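Local coordinates for spectinomycin 9-adenylyltransferase (Enterococcus faecalis, PDB 6SXJ), which transfers an adenylyl group from ATP to the 9-hydroxyl of spectinomycin and so makes the bacterium resistant to that antibiotic, at residues N208-A211 and E212-L216; P56-D59 and Q60-E63; K68-I72 and S73-G77. All coordinates share one frame; numbering follows the deposited sequence.

Contact 1 (N208-A211 and E212-L216); sequences NAVA and ESSPL
Two consecutive serines, Ser213 and Ser214, close the C-terminal end of helix 203-212 by donating to one carbonyl, that of Val210. Along Ser214, CB lies 3.5 Å from both Val210 O and Ala211 O. OG stands beside its own backbone N (chi1 -71°), and this turns it back along the helix. There it donates to Val210 O at 2.8 Å, from above the carbonyl plane. The same OG touches Val210 CG1 and has a second polar partner, Tyr247 OH. Ser213 OG reaches Val210 O from the opposite face, also at 2.8 Å. Its position between its own backbone N and carbonyl carbon (chi1 46°) brings it there. Two hydroxyl bonds therefore grip one oxygen, and Ser213 N adds a weak third. The backbone also turns at Ala211, whose O accepts from Ser214 N at 3.1 Å. Both hydroxyls thus serve the one carbonyl of Val210, for which Ser214 N, four residues on, is poorly angled. Pro215 then takes the N-cap position of helix 216-229, making this a short helix-to-helix connection. The helix end and the loop after it lie among three helices of the C-terminal domain: Val210 packs on Cys189 and Leu193 of helix 181-196, Ala211 on Arg219 and Ile222 of helix 216-229, and Ser213 on Arg251 of helix 241-253.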
loop_
_atom_site.group_PDB
_atom_site.type_symbol
_atom_site.label_atom_id
_atom_site.label_comp_id
_atom_site.label_asym_id
_atom_site.label_seq_id
_atom_site.Cartn_x
_atom_site.Cartn_y
_atom_site.Cartn_z
ATOM N N ASN A 208 4.040 -14.402 10.947
ATOM C CA ASN A 208 4.689 -15.564 11.540
ATOM C C ASN A 208 6.085 -15.255 12.064
ATOM O O ASN A 208 6.565 -15.963 12.954
ATOM C CB ASN A 208 4.755 -16.703 10.520
ATOM C CG ASN A 208 3.435 -16.905 9.792
ATOM O OD1 ASN A 208 2.826 -15.946 9.323
ATOM N ND2 ASN A 208 2.982 -18.150 9.708
ATOM N N ALA A 209 6.734 -14.206 11.555
ATOM C CA ALA A 209 8.025 -13.807 12.105
ATOM C C ALA A 209 7.861 -13.137 13.465
ATOM O O ALA A 209 8.655 -13.380 14.382
ATOM C CB ALA A 209 8.742 -12.874 11.132
ATOM N N VAL A 210 6.838 -12.291 13.619
ATOM C CA VAL A 210 6.642 -11.599 14.892
ATOM C C VAL A 210 5.963 -12.511 15.908
ATOM O O VAL A 210 6.278 -12.467 17.102
ATOM C CB VAL A 210 5.840 -10.301 14.686
ATOM C CG1 VAL A 210 5.723 -9.535 16.005
ATOM C CG2 VAL A 210 6.483 -9.433 13.618
ATOM N N ALA A 211 5.017 -13.342 15.457
ATOM C CA ALA A 211 4.353 -14.272 16.365
ATOM C C ALA A 211 5.365 -15.160 17.079
ATOM O O ALA A 211 5.190 -15.491 18.258
ATOM C CB ALA A 211 3.341 -15.122 15.595
ATOM N N GLU A 212 6.435 -15.545 16.381
ATOM C CA GLU A 212 7.464 -16.387 16.984
ATOM C C GLU A 212 8.078 -15.715 18.203
ATOM O O GLU A 212 8.346 -16.372 19.215
ATOM C CB GLU A 212 8.534 -16.712 15.934
ATOM C CG GLU A 212 9.938 -16.971 16.462
ATOM C CD GLU A 212 10.907 -17.376 15.348
ATOM O OE1 GLU A 212 10.500 -17.349 14.165
ATOM O OE2 GLU A 212 12.070 -17.723 15.651
ATOM N N SER A 213 8.291 -14.403 18.133
ATOM C CA SER A 213 8.927 -13.656 19.207
ATOM C C SER A 213 7.930 -13.126 20.230
ATOM O O SER A 213 8.278 -12.226 21.007
ATOM C CB SER A 213 9.725 -12.493 18.620
ATOM O OG SER A 213 8.950 -11.807 17.649
ATOM N N SER A 214 6.712 -13.669 20.259
ATOM C CA SER A 214 5.623 -13.084 21.030
ATOM C C SER A 214 5.029 -14.084 22.018
ATOM O O SER A 214 4.983 -15.286 21.741
ATOM C CB SER A 214 4.518 -12.587 20.088
ATOM O OG SER A 214 4.941 -11.435 19.374
ATOM N N PRO A 215 4.559 -13.612 23.178
ATOM C CA PRO A 215 3.964 -14.534 24.156
ATOM C C PRO A 215 2.808 -15.322 23.563
ATOM O O PRO A 215 2.046 -14.824 22.730
ATOM C CB PRO A 215 3.494 -13.603 25.279
ATOM C CG PRO A 215 4.408 -12.421 25.185
ATOM C CD PRO A 215 4.671 -12.243 23.709
ATOM N N LEU A 216 2.677 -16.568 24.028
ATOM C CA LEU A 216 1.775 -17.540 23.419
ATOM C C LEU A 216 0.418 -16.949 23.048
ATOM O O LEU A 216 -0.014 -17.041 21.892
ATOM C CB LEU A 216 1.587 -18.727 24.375
ATOM C CG LEU A 216 0.506 -19.744 23.994
ATOM C CD1 LEU A 216 0.955 -20.556 22.773
ATOM C CD2 LEU A 216 0.172 -20.664 25.162
#

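Contact 2 (P56-D59 and Q60-E63); sequences PLTD and QSKE
Thr58 and Ser61 meet where an extended backbone at Leu57 and Thr58 turns into helical geometry from Asp59 onward. The Thr58 side chain takes the N-cap: its OG1 accepts from Ser61 N at 3.1 Å, and the bond is fairly straight at 164°. OG1 can face the first turn because it sits between its own backbone N and carbonyl carbon (chi1 63°). It also lies 3.6 Å from Gln60 CB, so the cap oxygen is flanked by carbon as well as by the amide. The carbonyl of Thr58 starts the regular pattern by accepting from Lys62 N at 3.3 Å. A weak bond runs from Glu63 N to Asp59 O. This is a classic side-chain N-cap, and it opens helix 59-69 of the nucleotidyltransferase domain, just after strand 47-53. Lys62 continues the contact with its aliphatic chain. It is extended beyond CG and runs back past the cap, with CG 3.5 Å from Thr58 O and CE 3.4 Å from Leu57 O. Its NZ finds its hydrogen-bond partner beyond the turn, in Pro122 O of the loop at residues 121-123, with Glu105 as a long, weak ion pair. On the buried side, Leu57 CB rests against Ser61 CB at 4.1 Å, and the leucine side chain packs on Ile89 of strand 85-91. Asp59 OD1 accepts from Gln123 NE2 of the same loop.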
loop_
_atom_site.group_PDB
_atom_site.type_symbol
_atom_site.label_atom_id
_atom_site.label_comp_id
_atom_site.label_asym_id
_atom_site.label_seq_id
_atom_site.Cartn_x
_atom_site.Cartn_y
_atom_site.Cartn_z
ATOM N N PRO A 56 -0.311 18.834 -12.276
ATOM C CA PRO A 56 -1.551 18.241 -11.763
ATOM C C PRO A 56 -2.437 17.708 -12.878
ATOM O O PRO A 56 -2.298 18.055 -14.054
ATOM C CB PRO A 56 -2.229 19.404 -11.025
ATOM C CG PRO A 56 -1.106 20.319 -10.648
ATOM C CD PRO A 56 -0.095 20.203 -11.766
ATOM N N LEU A 57 -3.363 16.841 -12.486
ATOM C CA LEU A 57 -4.324 16.257 -13.404
ATOM C C LEU A 57 -5.682 16.918 -13.217
ATOM O O LEU A 57 -6.132 17.132 -12.086
ATOM C CB LEU A 57 -4.449 14.752 -13.178
ATOM C CG LEU A 57 -3.154 13.947 -13.074
ATOM C CD1 LEU A 57 -3.494 12.471 -13.168
ATOM C CD2 LEU A 57 -2.166 14.351 -14.146
ATOM N N THR A 58 -6.323 17.250 -14.332
ATOM C CA THR A 58 -7.687 17.747 -14.279
ATOM C C THR A 58 -8.578 16.719 -13.589
ATOM O O THR A 58 -8.245 15.537 -13.486
ATOM C CB THR A 58 -8.209 18.036 -15.687
ATOM O OG1 THR A 58 -8.244 16.819 -16.444
ATOM C CG2 THR A 58 -7.315 19.046 -16.397
ATOM N N ASP A 59 -9.721 17.184 -13.091
ATOM C CA ASP A 59 -10.691 16.252 -12.530
ATOM C C ASP A 59 -11.291 15.353 -13.598
ATOM O O ASP A 59 -11.866 14.311 -13.266
ATOM C CB ASP A 59 -11.786 17.016 -11.798
ATOM C CG ASP A 59 -11.368 17.408 -10.405
ATOM O OD1 ASP A 59 -12.062 17.015 -9.449
ATOM O OD2 ASP A 59 -10.330 18.090 -10.264
ATOM N N GLN A 60 -11.169 15.732 -14.871
ATOM C CA GLN A 60 -11.542 14.821 -15.945
ATOM C C GLN A 60 -10.582 13.640 -16.007
ATOM O O GLN A 60 -11.007 12.481 -16.000
ATOM C CB GLN A 60 -11.558 15.556 -17.285
ATOM C CG GLN A 60 -12.788 16.413 -17.521
ATOM C CD GLN A 60 -12.803 17.028 -18.909
ATOM O OE1 GLN A 60 -11.807 16.980 -19.631
ATOM N NE2 GLN A 60 -13.936 17.607 -19.291
ATOM N N SER A 61 -9.275 13.922 -16.056
ATOM C CA SER A 61 -8.285 12.858 -16.203
ATOM C C SER A 61 -8.396 11.836 -15.078
ATOM O O SER A 61 -8.223 10.633 -15.306
ATOM C CB SER A 61 -6.877 13.456 -16.245
ATOM O OG SER A 61 -6.713 14.289 -17.379
ATOM N N LYS A 62 -8.686 12.294 -13.858
ATOM C CA LYS A 62 -8.825 11.366 -12.743
ATOM C C LYS A 62 -10.049 10.478 -12.923
ATOM O O LYS A 62 -9.993 9.275 -12.651
ATOM C CB LYS A 62 -8.905 12.130 -11.422
ATOM C CG LYS A 62 -7.705 13.026 -11.148
ATOM C CD LYS A 62 -7.955 13.934 -9.949
ATOM C CE LYS A 62 -6.744 14.808 -9.639
ATOM N NZ LYS A 62 -6.862 15.474 -8.305
ATOM N N GLU A 63 -11.166 11.052 -13.374
ATOM C CA GLU A 63 -12.349 10.239 -13.634
ATOM C C GLU A 63 -12.075 9.208 -14.723
ATOM O O GLU A 63 -12.500 8.050 -14.618
ATOM C CB GLU A 63 -13.520 11.141 -14.022
ATOM C CG GLU A 63 -14.865 10.440 -14.077
ATOM C CD GLU A 63 -15.993 11.386 -14.455
ATOM O OE1 GLU A 63 -16.021 12.519 -13.924
ATOM O OE2 GLU A 63 -16.847 11.000 -15.284
#

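Contact 3 (K68-I72 and S73-G77); sequences KIRPI and SKKIG
Lys75 folds back to Arg70 and places its ammonium on the backbone carbonyl of that residue, in the turn that follows Ile69. Lys75 NZ donates to Arg70 O at 2.6 Å, slightly tilted from the carbonyl plane. The lysine chain bends at chi2 (88°) and again at chi4 (74°), which carries its end back toward the turn. NZ also makes a weak bond to Ser73 O at 3.2 Å, so the charge bridges two carbonyls of the turn. Close by, NZ lies 3.6 Å from Arg70 CG, and the two side chains pass at a slant. The charged ends do not meet: the guanidinium of Arg70 leads elsewhere, and its NH1 bonds to Gln113. The main chain completes the closure, with Ile72 N donating to Ile69 O at 3.1 Å and Ser73 N making a long, weak bond to Arg70 O. The tight part of the contact is thus the gripped carbonyl of Arg70 together with Ile72 and the buried Ser73. Ser73 CB lies 3.8 Å from Ile69 O, and its OG is bonded to Glu110. That glutamate is also a long, weak ion-pair partner of Lys75, and its charge would probably favour the ammonium there. The other side is looser. Pro71 is exposed and barely meets the following loop. A lysine from that loop thus folds back onto a carbonyl of the turn where helix 59-69 gives way to loop. Ile72 packs against Val15 and Ile18 of helix 8-23, whereas Ile69, Arg70, Ser73 and Lys75 touch Tyr108 of strand 103-108. Arg70 also reaches Tyr116 of helix 113-117.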
loop_
_atom_site.group_PDB
_atom_site.type_symbol
_atom_site.label_atom_id
_atom_site.label_comp_id
_atom_site.label_asym_id
_atom_site.label_seq_id
_atom_site.Cartn_x
_atom_site.Cartn_y
_atom_site.Cartn_z
ATOM N N LYS A 68 -11.280 3.750 -16.495
ATOM C CA LYS A 68 -10.541 2.776 -17.291
ATOM C C LYS A 68 -9.840 1.740 -16.426
ATOM O O LYS A 68 -9.641 0.604 -16.869
ATOM C CB LYS A 68 -9.530 3.502 -18.186
ATOM C CG LYS A 68 -10.156 4.262 -19.362
ATOM C CD LYS A 68 -11.243 3.435 -20.048
ATOM C CE LYS A 68 -11.991 4.231 -21.096
ATOM N NZ LYS A 68 -11.308 4.152 -22.413
ATOM N N ILE A 69 -9.473 2.086 -15.191
ATOM C CA ILE A 69 -8.808 1.085 -14.364
ATOM C C ILE A 69 -9.817 0.118 -13.754
ATOM O O ILE A 69 -9.510 -1.064 -13.549
ATOM C CB ILE A 69 -7.955 1.748 -13.271
ATOM C CG1 ILE A 69 -6.801 2.522 -13.910
ATOM C CG2 ILE A 69 -7.432 0.681 -12.319
ATOM C CD1 ILE A 69 -5.859 3.152 -12.905
ATOM N N ARG A 70 -11.023 0.590 -13.460
ATOM C CA ARG A 70 -11.954 -0.222 -12.687
ATOM C C ARG A 70 -12.272 -1.563 -13.329
ATOM O O ARG A 70 -12.339 -2.564 -12.592
ATOM C CB ARG A 70 -13.244 0.578 -12.449
ATOM C CG ARG A 70 -14.429 -0.262 -11.994
ATOM C CD ARG A 70 -15.550 0.616 -11.442
ATOM N NE ARG A 70 -15.775 1.784 -12.289
ATOM C CZ ARG A 70 -16.185 2.966 -11.845
ATOM N NH1 ARG A 70 -16.418 3.146 -10.554
ATOM N NH2 ARG A 70 -16.366 3.967 -12.696
ATOM N N PRO A 71 -12.485 -1.668 -14.644
ATOM C CA PRO A 71 -12.883 -2.967 -15.215
ATOM C C PRO A 71 -11.791 -4.016 -15.154
ATOM O O PRO A 71 -12.099 -5.214 -15.222
ATOM C CB PRO A 71 -13.231 -2.634 -16.674
ATOM C CG PRO A 71 -13.150 -1.123 -16.799
ATOM C CD PRO A 71 -12.285 -0.643 -15.686
ATOM N N ILE A 72 -10.529 -3.614 -15.035
ATOM C CA ILE A 72 -9.413 -4.541 -15.138
ATOM C C ILE A 72 -8.791 -4.829 -13.785
ATOM O O ILE A 72 -7.747 -5.484 -13.713
ATOM C CB ILE A 72 -8.357 -4.025 -16.125
ATOM C CG1 ILE A 72 -7.808 -2.677 -15.672
ATOM C CG2 ILE A 72 -8.956 -3.874 -17.511
ATOM C CD1 ILE A 72 -6.456 -2.348 -16.283
ATOM N N SER A 73 -9.393 -4.347 -12.705
ATOM C CA SER A 73 -8.901 -4.611 -11.366
ATOM C C SER A 73 -9.866 -5.543 -10.655
ATOM O O SER A 73 -11.077 -5.475 -10.876
ATOM C CB SER A 73 -8.743 -3.303 -10.572
ATOM O OG SER A 73 -8.701 -3.526 -9.177
ATOM N N LYS A 74 -9.325 -6.379 -9.769
ATOM C CA LYS A 74 -10.162 -7.243 -8.955
ATOM C C LYS A 74 -11.106 -6.396 -8.106
ATOM O O LYS A 74 -10.753 -5.305 -7.653
ATOM C CB LYS A 74 -9.301 -8.117 -8.047
ATOM C CG LYS A 74 -10.072 -9.136 -7.219
ATOM C CD LYS A 74 -9.209 -9.655 -6.067
ATOM C CE LYS A 74 -9.901 -10.785 -5.298
ATOM N NZ LYS A 74 -9.262 -12.118 -5.532
ATOM N N LYS A 75 -12.309 -6.914 -7.876
ATOM C CA LYS A 75 -13.253 -6.318 -6.941
ATOM C C LYS A 75 -13.320 -7.174 -5.687
ATOM O O LYS A 75 -13.233 -8.408 -5.756
ATOM C CB LYS A 75 -14.640 -6.173 -7.561
ATOM C CG LYS A 75 -14.809 -4.885 -8.359
ATOM C CD LYS A 75 -14.362 -5.090 -9.800
ATOM C CE LYS A 75 -14.245 -3.769 -10.543
ATOM N NZ LYS A 75 -13.036 -3.010 -10.127
ATOM N N ILE A 76 -13.477 -6.501 -4.543
ATOM C CA ILE A 76 -13.423 -7.168 -3.251
ATOM C C ILE A 76 -14.419 -8.311 -3.211
ATOM O O ILE A 76 -15.521 -8.231 -3.766
ATOM C CB ILE A 76 -13.698 -6.164 -2.115
ATOM C CG1 ILE A 76 -12.498 -5.235 -1.925
ATOM C CG2 ILE A 76 -14.026 -6.907 -0.825
ATOM C CD1 ILE A 76 -12.878 -3.845 -1.425
ATOM N N GLY A 77 -14.021 -9.397 -2.555
ATOM C CA GLY A 77 -14.905 -10.531 -2.357
ATOM C C GLY A 77 -15.445 -11.149 -3.634
ATOM O O GLY A 77 -16.346 -12.000 -3.603
#

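Overall arrangement
Contact 2 opens helix 59-69 of the nucleotidyltransferase domain, and contact 3 lies where that helix gives way to a loop. Their centres are 19 Å apart, and their nearest atoms about 5 Å apart, without touching. Both also touch strand 103-108, contact 2 through Pro56 and Lys62 and contact 3 through Ile69, Arg70, Ser73 and Lys75, which meet Tyr108. Contact 1 belongs to the C-terminal domain and closes a different helix. Its centre lies 45 Å from that of contact 2, on the opposite side of the chain's centre, and 35 Å from that of contact 3. The nearest atoms of contacts 1 and 3 are about 20 Å apart.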